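Local coordinates for protein 3-isopropylmalate dehydratase small subunit (Campylobacter jejuni, PDB 3Q3W) that takes part, as the small subunit of isopropylmalate isomerase, in interconverting 2-isopropylmalate and 3-isopropylmalate through 2-isopropylmaleate, at residues D48-D53 with M61-N66; A94-G99 with N119-I124; K144-S149 with V155-K160. All blocks are in the same frame, centred on the assembly; numbering follows the deposited sequence. Where two conformers were deposited one is given.

Interactions 2 and 3 reach the same mixed sheet, while interaction 1 lies to its side among helix and loop. Interaction 2 is nearest the middle, its centre about 6 Å from that of the chain; it is partly buried, has no hydrogen bond across its segments and rests on aliphatic side chains. Interaction 3, about 15 Å out, is the buried contact and belongs to the sheet itself, combining a hydrogen-bonded backbone pair with aliphatic and aromatic contacts. Interaction 1, about 16 Å out and partly buried, uses an aromatic contact, a side-chain amide hydrogen bond and a water. Ile-124 packs on Ile-148 and Val-155, joining interactions 2 and 3; Arg-50 and Leu-65 pack against Tyr-98, joining 1 and 2.

Interaction 1 (D48-D53 with M61-N66); sequences DLRYLD and MDFNLN
Arg-50 and Phe-63 mark the closest backbone approach, their CA atoms 6.0 Å apart where the last turn of helix 47-50 passes a loop that ends in a short 3-10 segment. With CG of Phe-63 pointing away from the backbone N (chi1 -170°), its ring reaches back to the helix and takes Leu-49 CB over one face, 4.0 Å from the ring centroid, in a CH-pi contact. The CB of Arg-50 lies 3.8 Å from CD2 of the same ring. Asn-66 adds the polar link: its ND2 donates to Arg-50 O at 2.8 Å, in the carbonyl plane and on a lone pair, though the N-H is bent to 139°. A second bond, to Asn-60 O, helps fix the amide's rotation. Asn-66 OD1 accepts from a water at 2.7 Å, which in turn accepts the N-H of Arg-50 NE, a long bond of 3.3 Å. That arginine's NH1 is held by the carbonyls of Gly-42 and Leu-45. The contact brings the loop beyond helix 47-50 back against the helix end. Farther out, Phe-63 touches Leu-17 of strand 9-17, while Arg-50 lies against Tyr-98 of helix 90-98.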
loop_
_atom_site.group_PDB
_atom_site.type_symbol
_atom_site.label_atom_id
_atom_site.label_comp_id
_atom_site.label_asym_id
_atom_site.label_seq_id
_atom_site.Cartn_x
_atom_site.Cartn_y
_atom_site.Cartn_z
ATOM N N ASP A 48 7.465 -0.079 -13.748
ATOM C CA ASP A 48 7.220 0.625 -15.003
ATOM C C ASP A 48 6.885 2.092 -14.771
ATOM O O ASP A 48 7.174 2.952 -15.616
ATOM C CB ASP A 48 6.091 -0.039 -15.767
ATOM C CG ASP A 48 6.380 -1.511 -16.066
ATOM O OD1 ASP A 48 7.568 -1.913 -16.155
ATOM O OD2 ASP A 48 5.405 -2.260 -16.185
ATOM N N LEU A 49 6.320 2.382 -13.605
ATOM C CA LEU A 49 6.148 3.789 -13.168
ATOM C C LEU A 49 7.429 4.412 -12.534
ATOM O O LEU A 49 7.603 5.661 -12.507
ATOM C CB LEU A 49 4.997 3.840 -12.153
ATOM C CG LEU A 49 3.673 3.242 -12.652
ATOM C CD1 LEU A 49 2.742 2.895 -11.467
ATOM C CD2 LEU A 49 2.977 4.183 -13.617
ATOM N N ARG A 50 8.322 3.569 -12.011
ATOM C CA ARG A 50 9.383 4.015 -11.087
ATOM C C ARG A 50 10.712 4.262 -11.736
ATOM O O ARG A 50 11.427 5.132 -11.320
ATOM C CB ARG A 50 9.487 3.036 -9.918
ATOM C CG ARG A 50 10.666 3.111 -8.937
ATOM C CD ARG A 50 10.504 1.939 -7.990
ATOM N NE ARG A 50 11.525 1.885 -6.964
ATOM C CZ ARG A 50 11.638 0.919 -6.054
ATOM N NH1 ARG A 50 10.769 -0.101 -6.050
ATOM N NH2 ARG A 50 12.601 0.979 -5.137
ATOM N N TYR A 51 11.000 3.562 -12.811
ATOM C CA TYR A 51 12.295 3.605 -13.468
ATOM C C TYR A 51 12.119 4.049 -14.917
ATOM O O TYR A 51 11.172 3.658 -15.578
ATOM C CB TYR A 51 12.932 2.177 -13.468
ATOM C CG TYR A 51 13.161 1.604 -12.100
ATOM C CD1 TYR A 51 14.073 2.185 -11.236
ATOM C CD2 TYR A 51 12.498 0.456 -11.672
ATOM C CE1 TYR A 51 14.274 1.684 -9.989
ATOM C CE2 TYR A 51 12.699 -0.035 -10.413
ATOM C CZ TYR A 51 13.600 0.583 -9.580
ATOM O OH TYR A 51 13.857 0.080 -8.309
ATOM N N LEU A 52 13.043 4.861 -15.397
ATOM C CA LEU A 52 13.095 5.281 -16.785
ATOM C C LEU A 52 13.921 4.313 -17.651
ATOM O O LEU A 52 13.747 4.272 -18.880
ATOM C CB LEU A 52 13.704 6.677 -16.898
ATOM C CG LEU A 52 13.028 7.830 -16.142
ATOM C CD1 LEU A 52 13.874 9.121 -16.300
ATOM C CD2 LEU A 52 11.649 7.977 -16.685
ATOM N N ASP A 53 14.845 3.581 -17.033
ATOM C CA ASP A 53 15.714 2.632 -17.784
ATOM C C ASP A 53 15.202 1.204 -17.634
ATOM O O ASP A 53 14.148 0.985 -17.074
ATOM C CB ASP A 53 17.182 2.770 -17.320
ATOM C CG ASP A 53 17.417 2.227 -15.907
ATOM O OD1 ASP A 53 16.617 2.571 -15.027
ATOM O OD2 ASP A 53 18.394 1.451 -15.689
HETATM N N MSE A 61 11.565 10.683 -11.697
HETATM C CA MSE A 61 11.203 11.651 -10.637
HETATM C C MSE A 61 9.774 12.195 -10.664
HETATM O O MSE A 61 9.357 12.839 -9.712
HETATM C CB MSE A 61 12.185 12.809 -10.549
HETATM C CG MSE A 61 13.642 12.373 -10.317
HETATM SE SE MSE A 61 13.756 11.385 -8.628
HETATM C CE MSE A 61 13.322 12.735 -7.400
ATOM N N ASP A 62 9.004 11.903 -11.697
ATOM C CA ASP A 62 7.582 12.234 -11.684
ATOM C C ASP A 62 6.735 11.214 -10.939
ATOM O O ASP A 62 5.545 11.420 -10.781
ATOM C CB ASP A 62 7.012 12.387 -13.112
ATOM C CG ASP A 62 5.802 13.313 -13.158
ATOM O OD1 ASP A 62 5.720 14.268 -12.351
ATOM O OD2 ASP A 62 4.942 13.101 -14.018
ATOM N N PHE A 63 7.347 10.110 -10.505
ATOM C CA PHE A 63 6.690 9.140 -9.657
ATOM C C PHE A 63 6.896 9.552 -8.200
ATOM O O PHE A 63 8.030 9.696 -7.713
ATOM C CB PHE A 63 7.271 7.741 -9.930
ATOM C CG PHE A 63 6.525 6.651 -9.286
ATOM C CD1 PHE A 63 5.156 6.524 -9.467
ATOM C CD2 PHE A 63 7.182 5.719 -8.481
ATOM C CE1 PHE A 63 4.482 5.493 -8.865
ATOM C CE2 PHE A 63 6.483 4.682 -7.900
ATOM C CZ PHE A 63 5.159 4.595 -8.058
ATOM N N ASN A 64 5.813 9.758 -7.497
ATOM C CA ASN A 64 5.917 10.339 -6.160
ATOM C C ASN A 64 6.825 9.569 -5.187
ATOM O O ASN A 64 7.560 10.194 -4.396
ATOM C CB ASN A 64 4.521 10.535 -5.552
ATOM C CG ASN A 64 3.865 11.859 -5.964
ATOM O OD1 ASN A 64 4.547 12.802 -6.344
ATOM N ND2 ASN A 64 2.530 11.920 -5.873
ATOM N N LEU A 65 6.814 8.235 -5.246
ATOM C CA LEU A 65 7.640 7.441 -4.317
ATOM C C LEU A 65 9.106 7.673 -4.469
ATOM O O LEU A 65 9.854 7.329 -3.567
ATOM C CB LEU A 65 7.385 5.917 -4.398
ATOM C CG LEU A 65 6.137 5.383 -3.730
ATOM C CD1 LEU A 65 5.830 3.906 -4.167
ATOM C CD2 LEU A 65 6.148 5.534 -2.205
ATOM N N ASN A 66 9.528 8.272 -5.581
ATOM C CA ASN A 66 10.922 8.602 -5.820
ATOM C C ASN A 66 11.389 9.948 -5.207
ATOM O O ASN A 66 12.601 10.211 -5.079
ATOM C CB ASN A 66 11.224 8.570 -7.350
ATOM C CG ASN A 66 11.272 7.136 -7.923
ATOM O OD1 ASN A 66 11.506 6.185 -7.194
ATOM N ND2 ASN A 66 10.969 6.983 -9.202
HETATM O O HOH W 1 13.098 4.501 -5.754
#

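Interaction 2 (A94-G99 with N119-I124); sequences ALVDYG and NGLLTI
Leu-95 and Val-96 of helix 90-98 pack against the turn that carries the chain out of helix 110-118 into strand 122-125, a contact between two successive beta-alpha-beta crossovers. Helix 90-98 links the parallel strands 73-78 and 102-105, and helix 110-118 links 102-105 to 122-125, so the contact joins the end of one crossover helix to the end of the next crossover.

Along the helix, Leu-95 comes first. Its CG stands beside the backbone N, anti to the carbonyl carbon (chi1 -73°), a setting that carries CD1 to Leu-121, where CB of the same residue also makes contact. The two leucines are set obliquely to one another. Leu-95 also touches Phe-112 and Leu-121 touches Ala-116, which puts helix 110-118 beside the pair.

Val-96 follows, with its CB directed at the other segment. It was modelled in two conformers; in the one described here it runs past Leu-121 in the opposite direction, and its CG2 would sit 3.9 Å from Leu-121 CB and equally far from Asn-119 O. Farther on, the helix closes at Gly-99 in a Schellman motif, where the positive phi (117°) accompanies a 2.9 Å bond from Gly-99 N to Val-96 O.

The facing segment has a matching helix end. Gly-120 is the C-prime residue of the Schellman motif closing helix 110-118, with Leu-121 N bonded to Ala-116 O and Gly-120 N to Leu-117 O, and it turns the chain so that Leu-121 presents its side chain to helix 90-98. There a single methyl, Leu-121 CD2, meets Leu-95 twice, lying 3.8 Å from its CB and 3.9 Å from its CD1.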
loop_
_atom_site.group_PDB
_atom_site.type_symbol
_atom_site.label_atom_id
_atom_site.label_comp_id
_atom_site.label_asym_id
_atom_site.label_seq_id
_atom_site.Cartn_x
_atom_site.Cartn_y
_atom_site.Cartn_z
ATOM N N ALA A 94 5.785 -7.518 -3.001
ATOM C CA ALA A 94 6.606 -6.385 -3.409
ATOM C C ALA A 94 6.282 -5.157 -2.563
ATOM O O ALA A 94 7.156 -4.415 -2.128
ATOM C CB ALA A 94 6.396 -6.113 -4.890
ATOM N N LEU A 95 5.003 -4.945 -2.311
ATOM C CA LEU A 95 4.578 -3.823 -1.473
ATOM C C LEU A 95 5.132 -3.942 -0.059
ATOM O O LEU A 95 5.716 -2.970 0.458
ATOM C CB LEU A 95 3.023 -3.728 -1.463
ATOM C CG LEU A 95 2.414 -3.214 -2.760
ATOM C CD1 LEU A 95 0.997 -3.741 -3.055
ATOM C CD2 LEU A 95 2.460 -1.667 -2.786
ATOM N N VAL A 96 4.956 -5.107 0.597
ATOM C CA VAL A 96 5.468 -5.299 1.965
ATOM C C VAL A 96 6.999 -5.240 2.039
ATOM O O VAL A 96 7.551 -4.613 2.913
ATOM C CB VAL A 96 4.941 -6.610 2.599
ATOM C CG1 VAL A 96 5.663 -6.938 3.903
ATOM C CG2 VAL A 96 3.375 -6.510 2.826
ATOM N N ASP A 97 7.673 -5.880 1.088
ATOM C CA ASP A 97 9.128 -5.883 1.051
ATOM C C ASP A 97 9.654 -4.440 0.861
ATOM O O ASP A 97 10.729 -4.098 1.384
ATOM C CB ASP A 97 9.654 -6.748 -0.094
ATOM C CG ASP A 97 9.431 -8.288 0.137
ATOM O OD1 ASP A 97 8.957 -8.689 1.216
ATOM O OD2 ASP A 97 9.755 -9.102 -0.765
ATOM N N TYR A 98 8.922 -3.598 0.133
ATOM C CA TYR A 98 9.354 -2.195 -0.040
ATOM C C TYR A 98 9.249 -1.463 1.267
ATOM O O TYR A 98 9.933 -0.488 1.541
ATOM C CB TYR A 98 8.465 -1.490 -1.065
ATOM C CG TYR A 98 8.863 -0.078 -1.350
ATOM C CD1 TYR A 98 9.937 0.210 -2.194
ATOM C CD2 TYR A 98 8.160 0.985 -0.781
ATOM C CE1 TYR A 98 10.287 1.531 -2.479
ATOM C CE2 TYR A 98 8.487 2.279 -1.076
ATOM C CZ TYR A 98 9.546 2.573 -1.900
ATOM O OH TYR A 98 9.882 3.915 -2.186
ATOM N N GLY A 99 8.340 -1.942 2.085
ATOM C CA GLY A 99 8.043 -1.277 3.353
ATOM C C GLY A 99 6.631 -0.744 3.508
ATOM O O GLY A 99 6.325 -0.105 4.525
ATOM N N ASN A 119 -1.029 -11.241 3.971
ATOM C CA ASN A 119 0.387 -10.980 4.087
ATOM C C ASN A 119 0.654 -9.837 5.008
ATOM O O ASN A 119 1.770 -9.318 5.052
ATOM C CB ASN A 119 1.012 -10.753 2.710
ATOM C CG ASN A 119 1.270 -12.052 1.966
ATOM O OD1 ASN A 119 2.390 -12.583 1.999
ATOM N ND2 ASN A 119 0.235 -12.607 1.329
ATOM N N GLY A 120 -0.366 -9.443 5.761
ATOM C CA GLY A 120 -0.189 -8.432 6.826
ATOM C C GLY A 120 -0.171 -7.024 6.297
ATOM O O GLY A 120 0.214 -6.114 7.008
ATOM N N LEU A 121 -0.611 -6.855 5.056
ATOM C CA LEU A 121 -0.728 -5.565 4.392
ATOM C C LEU A 121 -2.167 -5.032 4.611
ATOM O O LEU A 121 -3.097 -5.531 4.001
ATOM C CB LEU A 121 -0.436 -5.731 2.893
ATOM C CG LEU A 121 -0.526 -4.524 1.942
ATOM C CD1 LEU A 121 0.256 -3.323 2.496
ATOM C CD2 LEU A 121 -0.071 -4.846 0.512
ATOM N N LEU A 122 -2.344 -4.046 5.488
ATOM C CA LEU A 122 -3.676 -3.552 5.810
ATOM C C LEU A 122 -4.323 -2.697 4.734
ATOM O O LEU A 122 -3.826 -1.615 4.354
ATOM C CB LEU A 122 -3.667 -2.774 7.106
ATOM C CG LEU A 122 -4.998 -2.227 7.614
ATOM C CD1 LEU A 122 -6.111 -3.312 7.694
ATOM C CD2 LEU A 122 -4.778 -1.604 9.006
ATOM N N THR A 123 -5.478 -3.151 4.290
ATOM C CA THR A 123 -6.200 -2.504 3.219
ATOM C C THR A 123 -7.412 -1.740 3.791
ATOM O O THR A 123 -8.371 -2.340 4.298
ATOM C CB THR A 123 -6.660 -3.565 2.255
ATOM O OG1 THR A 123 -7.498 -4.456 2.969
ATOM C CG2 THR A 123 -5.479 -4.340 1.740
ATOM N N ILE A 124 -7.317 -0.415 3.717
ATOM C CA ILE A 124 -8.271 0.506 4.312
ATOM C C ILE A 124 -9.118 1.103 3.228
ATOM O O ILE A 124 -8.623 1.863 2.373
ATOM C CB ILE A 124 -7.540 1.629 5.037
ATOM C CG1 ILE A 124 -6.794 1.043 6.229
ATOM C CG2 ILE A 124 -8.514 2.741 5.456
ATOM C CD1 ILE A 124 -5.657 1.876 6.780
#

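Interaction 3 (K144-S149 with V155-K160); sequences KNIEIS and VFFKDK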
loop_
_atom_site.group_PDB
_atom_site.type_symbol
_atom_site.label_atom_id
_atom_site.label_comp_id
_atom_site.label_asym_id
_atom_site.label_seq_id
_atom_site.Cartn_x
_atom_site.Cartn_y
_atom_site.Cartn_z
ATOM N N LYS A 144 4.195 14.398 6.129
ATOM C CA LYS A 144 3.520 13.412 5.332
ATOM C C LYS A 144 2.944 12.259 6.158
ATOM O O LYS A 144 2.346 11.306 5.594
ATOM C CB LYS A 144 4.509 12.847 4.290
ATOM C CG LYS A 144 5.130 13.879 3.353
ATOM C CD LYS A 144 4.069 14.701 2.638
ATOM C CE LYS A 144 4.642 15.388 1.404
ATOM N NZ LYS A 144 3.749 16.443 0.855
ATOM N N ASN A 145 3.155 12.313 7.475
ATOM C CA ASN A 145 2.797 11.206 8.348
ATOM C C ASN A 145 1.305 11.085 8.491
ATOM O O ASN A 145 0.611 12.098 8.656
ATOM C CB ASN A 145 3.435 11.391 9.703
ATOM C CG ASN A 145 4.884 11.080 9.685
ATOM O OD1 ASN A 145 5.249 9.926 9.512
ATOM N ND2 ASN A 145 5.740 12.108 9.807
ATOM N N ILE A 146 0.820 9.841 8.365
ATOM C CA ILE A 146 -0.524 9.460 8.704
ATOM C C ILE A 146 -0.429 8.428 9.826
ATOM O O ILE A 146 0.523 7.657 9.894
ATOM C CB ILE A 146 -1.295 8.913 7.496
ATOM C CG1 ILE A 146 -1.548 10.054 6.488
ATOM C CG2 ILE A 146 -2.607 8.246 7.972
ATOM C CD1 ILE A 146 -2.189 9.655 5.167
ATOM N N GLU A 147 -1.375 8.449 10.759
ATOM C CA GLU A 147 -1.422 7.394 11.786
ATOM C C GLU A 147 -2.656 6.518 11.629
ATOM O O GLU A 147 -3.723 6.994 11.309
ATOM C CB GLU A 147 -1.347 7.970 13.204
ATOM C CG GLU A 147 -1.049 6.888 14.251
ATOM C CD GLU A 147 -0.634 7.422 15.616
ATOM O OE1 GLU A 147 -0.252 8.599 15.732
ATOM O OE2 GLU A 147 -0.680 6.641 16.586
ATOM N N ILE A 148 -2.484 5.207 11.847
ATOM C CA ILE A 148 -3.573 4.241 11.678
ATOM C C ILE A 148 -3.619 3.348 12.890
ATOM O O ILE A 148 -2.596 2.798 13.264
ATOM C CB ILE A 148 -3.379 3.351 10.468
ATOM C CG1 ILE A 148 -3.290 4.177 9.188
ATOM C CG2 ILE A 148 -4.531 2.306 10.403
ATOM C CD1 ILE A 148 -2.558 3.487 8.003
ATOM N N SER A 149 -4.794 3.240 13.518
ATOM C CA SER A 149 -5.023 2.292 14.591
ATOM C C SER A 149 -5.969 1.196 14.094
ATOM O O SER A 149 -7.115 1.460 13.740
ATOM C CB SER A 149 -5.647 3.003 15.806
ATOM O OG SER A 149 -5.948 2.081 16.846
ATOM N N VAL A 155 -8.142 6.221 11.008
ATOM C CA VAL A 155 -6.995 6.863 10.379
ATOM C C VAL A 155 -6.942 8.324 10.808
ATOM O O VAL A 155 -7.984 9.045 10.793
ATOM C CB VAL A 155 -7.089 6.776 8.844
ATOM C CG1 VAL A 155 -5.979 7.581 8.191
ATOM C CG2 VAL A 155 -7.076 5.304 8.409
ATOM N N PHE A 156 -5.773 8.739 11.282
ATOM C CA PHE A 156 -5.595 10.057 11.870
ATOM C C PHE A 156 -4.641 10.794 10.963
ATOM O O PHE A 156 -3.496 10.361 10.804
ATOM C CB PHE A 156 -4.993 9.952 13.281
ATOM C CG PHE A 156 -5.795 9.096 14.236
ATOM C CD1 PHE A 156 -6.736 9.674 15.095
ATOM C CD2 PHE A 156 -5.617 7.710 14.280
ATOM C CE1 PHE A 156 -7.481 8.903 15.987
ATOM C CE2 PHE A 156 -6.367 6.916 15.175
ATOM C CZ PHE A 156 -7.319 7.523 16.037
ATOM N N PHE A 157 -5.111 11.863 10.325
ATOM C CA PHE A 157 -4.250 12.730 9.514
ATOM C C PHE A 157 -4.493 14.188 9.892
ATOM O O PHE A 157 -5.579 14.743 9.622
ATOM C CB PHE A 157 -4.531 12.538 8.032
ATOM C CG PHE A 157 -3.559 13.264 7.120
ATOM C CD1 PHE A 157 -2.205 13.409 7.460
ATOM C CD2 PHE A 157 -3.996 13.767 5.905
ATOM C CE1 PHE A 157 -1.342 14.059 6.643
ATOM C CE2 PHE A 157 -3.125 14.402 5.063
ATOM C CZ PHE A 157 -1.780 14.559 5.438
ATOM N N LYS A 158 -3.491 14.790 10.519
ATOM C CA LYS A 158 -3.601 16.146 11.039
ATOM C C LYS A 158 -4.627 16.024 12.154
ATOM O O LYS A 158 -4.475 15.137 13.001
ATOM C CB LYS A 158 -4.016 17.141 9.940
ATOM C CG LYS A 158 -3.067 17.204 8.760
ATOM C CD LYS A 158 -1.689 17.538 9.258
ATOM C CE LYS A 158 -0.780 18.066 8.179
ATOM N NZ LYS A 158 0.508 17.371 8.390
ATOM N N ASP A 159 -5.666 16.866 12.132
ATOM C CA ASP A 159 -6.766 16.791 13.090
ATOM C C ASP A 159 -8.026 16.043 12.595
ATOM O O ASP A 159 -9.030 15.972 13.331
ATOM C CB ASP A 159 -7.163 18.210 13.509
ATOM C CG ASP A 159 -6.215 18.804 14.548
ATOM O OD1 ASP A 159 -6.690 19.625 15.377
ATOM O OD2 ASP A 159 -5.009 18.459 14.526
ATOM N N LYS A 160 -7.970 15.484 11.383
ATOM C CA LYS A 160 -9.091 14.743 10.795
ATOM C C LYS A 160 -9.041 13.245 11.046
ATOM O O LYS A 160 -7.982 12.656 11.027
ATOM C CB LYS A 160 -9.136 14.940 9.296
ATOM C CG LYS A 160 -9.131 16.363 8.877
ATOM C CD LYS A 160 -9.128 16.460 7.369
ATOM C CE LYS A 160 -9.327 17.909 6.942
ATOM N NZ LYS A 160 -8.778 18.084 5.577
#
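Ile-146 has its CG1 anti to the carbonyl carbon (chi1 -68°) and Phe-157 has its CG anti to the backbone N (chi1 -172°), and these two settings bring the isoleucine branch over the phenylalanine ring. Ile-146 CG1 lies 4.0 Å from the ring centroid in a CH-pi contact, while the opposite face takes CG of Lys-158. Asn-145 O meets the same ring at its edge, 3.3 Å from Phe-157 CD1. The other branch of the isoleucine, CG2, is pressed to 3.4 Å from Val-155 CG1, tighter than a usual carbon contact. Val-155 CG2 runs alongside Ile-148 CG1, the two side chains pointing the same way.

The strands that carry these side chains form an antiparallel hairpin. Glu-147 and Phe-156 are its hydrogen-bonded pair: Glu-147 N reaches Phe-156 O at 2.9 Å and Phe-156 N reaches Glu-147 O at 2.7 Å, both bonds almost straight and in the carbonyl plane. Ile-148 and Val-155 form the next, non-hydrogen-bonded pair. Their side chains occupy one face of the sheet, and those of Glu-147 and Phe-156 the other, where Ser-149 CB meets the edge of the Phe-156 ring, 4.0 Å from CE2.

A type II' turn from Phe-157 to Lys-160 passes the chain on to strand 160-163. On the other side, strand 145-149 is bonded to strand 9-17. Phe-157 packs against Leu-138 of helix 128-140, Ile-146 and Ile-148 against Ile-75 of strand 73-78, and Val-155 against Ile-104 of strand 102-105.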